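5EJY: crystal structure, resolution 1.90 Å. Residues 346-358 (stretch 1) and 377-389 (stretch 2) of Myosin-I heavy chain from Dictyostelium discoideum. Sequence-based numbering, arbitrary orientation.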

# COMPACT_ATOMS: atom_id res chain seq x y z
N SER A 346 -6.38 26.02 22.99
CA SER A 346 -5.73 27.29 23.29
C SER A 346 -6.34 28.02 24.48
O SER A 346 -5.81 29.03 24.94
CB SER A 346 -5.74 28.20 22.07
OG SER A 346 -4.79 27.76 21.11
N SER A 347 -7.47 27.51 24.96
CA SER A 347 -8.17 28.13 26.07
C SER A 347 -8.72 29.50 25.67
O SER A 347 -8.77 29.82 24.48
CB SER A 347 -7.25 28.25 27.29
OG SER A 347 -8.02 28.38 28.47
N ASP A 348 -9.11 30.29 26.66
CA ASP A 348 -9.78 31.59 26.46
C ASP A 348 -9.16 32.48 25.39
O ASP A 348 -7.94 32.47 25.18
CB ASP A 348 -9.85 32.36 27.78
CG ASP A 348 -10.93 31.84 28.70
OD1 ASP A 348 -11.74 31.00 28.25
OD2 ASP A 348 -10.98 32.28 29.87
N TYR A 349 -10.00 33.27 24.73
CA TYR A 349 -9.55 34.24 23.73
C TYR A 349 -8.53 35.24 24.27
O TYR A 349 -8.62 35.69 25.41
CB TYR A 349 -10.74 35.03 23.16
CG TYR A 349 -10.32 36.23 22.33
CD1 TYR A 349 -10.30 36.16 20.94
CD2 TYR A 349 -9.92 37.41 22.93
CE1 TYR A 349 -9.90 37.25 20.18
CE2 TYR A 349 -9.52 38.50 22.18
CZ TYR A 349 -9.51 38.41 20.81
OH TYR A 349 -9.11 39.50 20.05
N THR A 350 -7.55 35.59 23.44
CA THR A 350 -6.70 36.74 23.71
C THR A 350 -6.45 37.46 22.38
O THR A 350 -6.48 36.83 21.32
CB THR A 350 -5.35 36.35 24.33
OG1 THR A 350 -4.51 35.74 23.34
CG2 THR A 350 -5.55 35.39 25.50
N ASP A 351 -6.23 38.77 22.44
CA ASP A 351 -5.93 39.53 21.23
C ASP A 351 -4.69 38.95 20.55
O ASP A 351 -4.51 39.10 19.34
CB ASP A 351 -5.72 41.02 21.55
CG ASP A 351 -6.99 41.73 21.99
OD1 ASP A 351 -8.07 41.41 21.46
OD2 ASP A 351 -6.91 42.63 22.85
N GLU A 352 -3.85 38.28 21.34
CA GLU A 352 -2.66 37.63 20.80
C GLU A 352 -3.05 36.39 19.99
O GLU A 352 -2.43 36.08 18.98
CB GLU A 352 -1.70 37.25 21.93
N ILE A 353 -4.08 35.68 20.45
CA ILE A 353 -4.58 34.52 19.72
C ILE A 353 -5.24 34.98 18.43
O ILE A 353 -4.96 34.45 17.35
CB ILE A 353 -5.58 33.69 20.57
CG1 ILE A 353 -4.89 33.11 21.80
CG2 ILE A 353 -6.18 32.57 19.73
N ARG A 354 -6.12 35.98 18.54
CA ARG A 354 -6.80 36.55 17.38
C ARG A 354 -5.81 36.99 16.30
O ARG A 354 -6.06 36.80 15.11
CB ARG A 354 -7.67 37.74 17.80
N ALA A 355 -4.70 37.59 16.72
CA ALA A 355 -3.69 38.07 15.79
C ALA A 355 -2.89 36.92 15.21
O ALA A 355 -2.19 37.07 14.21
N TRP A 356 -2.99 35.76 15.85
CA TRP A 356 -2.25 34.57 15.42
C TRP A 356 -3.05 33.73 14.42
O TRP A 356 -2.48 32.98 13.63
CB TRP A 356 -1.86 33.73 16.63
CG TRP A 356 -1.14 32.46 16.28
CD1 TRP A 356 0.20 32.30 16.07
CD2 TRP A 356 -1.73 31.17 16.08
NE1 TRP A 356 0.49 31.00 15.76
CE2 TRP A 356 -0.68 30.28 15.76
CE3 TRP A 356 -3.03 30.68 16.14
CZ2 TRP A 356 -0.90 28.93 15.50
CZ3 TRP A 356 -3.25 29.33 15.88
CH2 TRP A 356 -2.19 28.47 15.56
N LEU A 357 -4.37 33.87 14.46
CA LEU A 357 -5.23 32.98 13.69
C LEU A 357 -5.04 33.01 12.17
O LEU A 357 -4.70 31.98 11.58
CB LEU A 357 -6.70 33.18 14.08
CG LEU A 357 -7.02 32.52 15.43
CD1 LEU A 357 -8.45 32.82 15.86
CD2 LEU A 357 -6.79 31.02 15.33
N PRO A 358 -5.24 34.17 11.53
CA PRO A 358 -5.19 34.24 10.07
C PRO A 358 -3.98 33.51 9.50
O PRO A 358 -2.85 33.76 9.92
CB PRO A 358 -5.08 35.74 9.78
CG PRO A 358 -4.73 36.38 11.09
CD PRO A 358 -5.35 35.51 12.14
N ASP A 377 -17.22 36.55 12.74
CA ASP A 377 -18.24 35.62 13.19
C ASP A 377 -17.61 34.46 13.97
O ASP A 377 -18.21 33.91 14.89
CB ASP A 377 -19.01 35.05 12.00
CG ASP A 377 -19.72 36.13 11.20
OD1 ASP A 377 -19.13 37.21 10.97
OD2 ASP A 377 -20.88 35.87 10.79
N PHE A 378 -16.40 34.10 13.57
CA PHE A 378 -15.66 33.02 14.23
C PHE A 378 -15.11 33.53 15.54
O PHE A 378 -15.42 33.00 16.61
CB PHE A 378 -14.52 32.53 13.34
CG PHE A 378 -13.62 31.52 14.02
CD1 PHE A 378 -12.49 31.93 14.71
CD2 PHE A 378 -13.92 30.16 13.96
CE1 PHE A 378 -11.66 31.00 15.34
CE2 PHE A 378 -13.09 29.23 14.58
CZ PHE A 378 -11.97 29.65 15.27
N ILE A 379 -14.27 34.56 15.44
CA ILE A 379 -13.68 35.19 16.61
C ILE A 379 -14.75 35.46 17.67
O ILE A 379 -14.48 35.43 18.86
CB ILE A 379 -12.98 36.51 16.25
CG1 ILE A 379 -11.71 36.21 15.45
CG2 ILE A 379 -12.63 37.29 17.50
CD1 ILE A 379 -10.69 35.41 16.23
N ASN A 380 -15.97 35.69 17.21
CA ASN A 380 -17.08 35.94 18.11
C ASN A 380 -17.62 34.68 18.76
O ASN A 380 -17.96 34.67 19.94
N LYS A 381 -17.72 33.60 17.99
CA LYS A 381 -18.19 32.34 18.53
C LYS A 381 -17.17 31.81 19.52
O LYS A 381 -17.52 31.19 20.53
CB LYS A 381 -18.44 31.33 17.41
CG LYS A 381 -19.22 30.09 17.84
CD LYS A 381 -20.69 30.40 18.10
CE LYS A 381 -21.45 29.17 18.55
NZ LYS A 381 -22.93 29.36 18.53
N TYR A 382 -15.89 32.07 19.24
CA TYR A 382 -14.78 31.64 20.08
C TYR A 382 -14.81 32.38 21.42
O TYR A 382 -14.80 31.76 22.49
CB TYR A 382 -13.46 31.87 19.34
CG TYR A 382 -12.20 31.72 20.17
CD1 TYR A 382 -11.08 32.50 19.90
CD2 TYR A 382 -12.11 30.77 21.19
CE1 TYR A 382 -9.92 32.37 20.63
CE2 TYR A 382 -10.95 30.64 21.93
CZ TYR A 382 -9.86 31.44 21.64
OH TYR A 382 -8.69 31.32 22.36
N LYS A 383 -14.85 33.71 21.34
CA LYS A 383 -14.97 34.55 22.54
C LYS A 383 -16.12 34.06 23.41
O LYS A 383 -16.05 34.11 24.63
CB LYS A 383 -15.21 36.01 22.15
CG LYS A 383 -13.98 36.77 21.66
CD LYS A 383 -14.34 38.23 21.39
CE LYS A 383 -13.11 39.07 21.09
NZ LYS A 383 -13.47 40.51 20.93
N SER A 384 -17.17 33.58 22.76
CA SER A 384 -18.38 33.11 23.43
C SER A 384 -18.19 31.94 24.40
O SER A 384 -19.05 31.71 25.26
CB SER A 384 -19.42 32.71 22.38
OG SER A 384 -20.40 31.84 22.93
N HIS A 385 -17.10 31.20 24.27
CA HIS A 385 -16.94 29.96 25.04
C HIS A 385 -16.32 30.12 26.43
O HIS A 385 -15.36 29.43 26.77
CB HIS A 385 -16.16 28.92 24.23
CG HIS A 385 -16.82 28.56 22.93
ND1 HIS A 385 -18.06 27.96 22.88
CD2 HIS A 385 -16.41 28.72 21.65
CE1 HIS A 385 -18.38 27.75 21.61
NE2 HIS A 385 -17.40 28.20 20.85
N LYS A 386 -16.88 31.02 27.24
CA LYS A 386 -16.38 31.25 28.60
C LYS A 386 -14.85 31.39 28.53
O LYS A 386 -14.38 32.11 27.64
CB LYS A 386 -16.88 30.15 29.54
CG LYS A 386 -18.38 29.89 29.47
CD LYS A 386 -18.78 28.79 30.45
CE LYS A 386 -20.22 28.35 30.24
N GLY A 387 -14.04 30.78 29.41
CA GLY A 387 -14.46 30.07 30.61
C GLY A 387 -14.64 28.57 30.48
O GLY A 387 -14.71 27.85 31.48
N LEU A 388 -14.73 28.08 29.24
CA LEU A 388 -14.97 26.66 29.00
C LEU A 388 -13.73 25.83 29.29
O LEU A 388 -12.65 26.11 28.78
CB LEU A 388 -15.43 26.41 27.56
CG LEU A 388 -16.95 26.33 27.37
CD2 LEU A 388 -17.51 25.10 28.06
N SER A 389 -13.90 24.82 30.14
CA SER A 389 -12.81 23.90 30.47
C SER A 389 -12.49 23.03 29.26
O SER A 389 -13.35 22.79 28.41
CB SER A 389 -13.23 23.01 31.64
OG SER A 389 -14.41 22.28 31.33
O HOH W 1 -9.46 26.29 28.91
O HOH W 2 -12.82 32.03 24.75

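A cis peptide bond between Lys 386 and Gly 387 marks the turn that Asp 348 grips: Gly 387 N donates to Asp 348 OD1 at 2.6 Å. The CA-to-CB bond of Asp 348 points away from stretch 2, but its m rotamer brings the carboxylate back. Gly 387 has positive phi, which favours glycine, and a CB there would lie 2.0 Å from Lys 386 CB. At the centre, Tyr 382, buried, with its CA-to-CB bond toward stretch 1, donates from its OH to Ser 347 O at 2.6 Å, so its phenol satisfies a loop carbonyl while its ring packs against apolar atoms. Tyr 349 CB lies over one face of that ring, 3.8 Å from Tyr 382 CE1, and Ile 353 CG2 approaches the same CE1 at 3.9 Å. Lys 383 is extended across a face of the Tyr 349 ring: its CE sits 3.7 Å from Tyr 349 CZ, and its NZ makes a cation-pi contact. Tyr 349 OH donates to Asp 351 OD1 at 2.6 Å, anchoring the ring's far end. Between the helices, Leu 357 CD1 meets Ile 379 CD1 at 3.4 Å and the edge of Phe 378 at CE1, 3.7 Å away. Water 2 links Tyr 349 N to Tyr 382 O and Lys 386 O. Both sides together bury 512 Å².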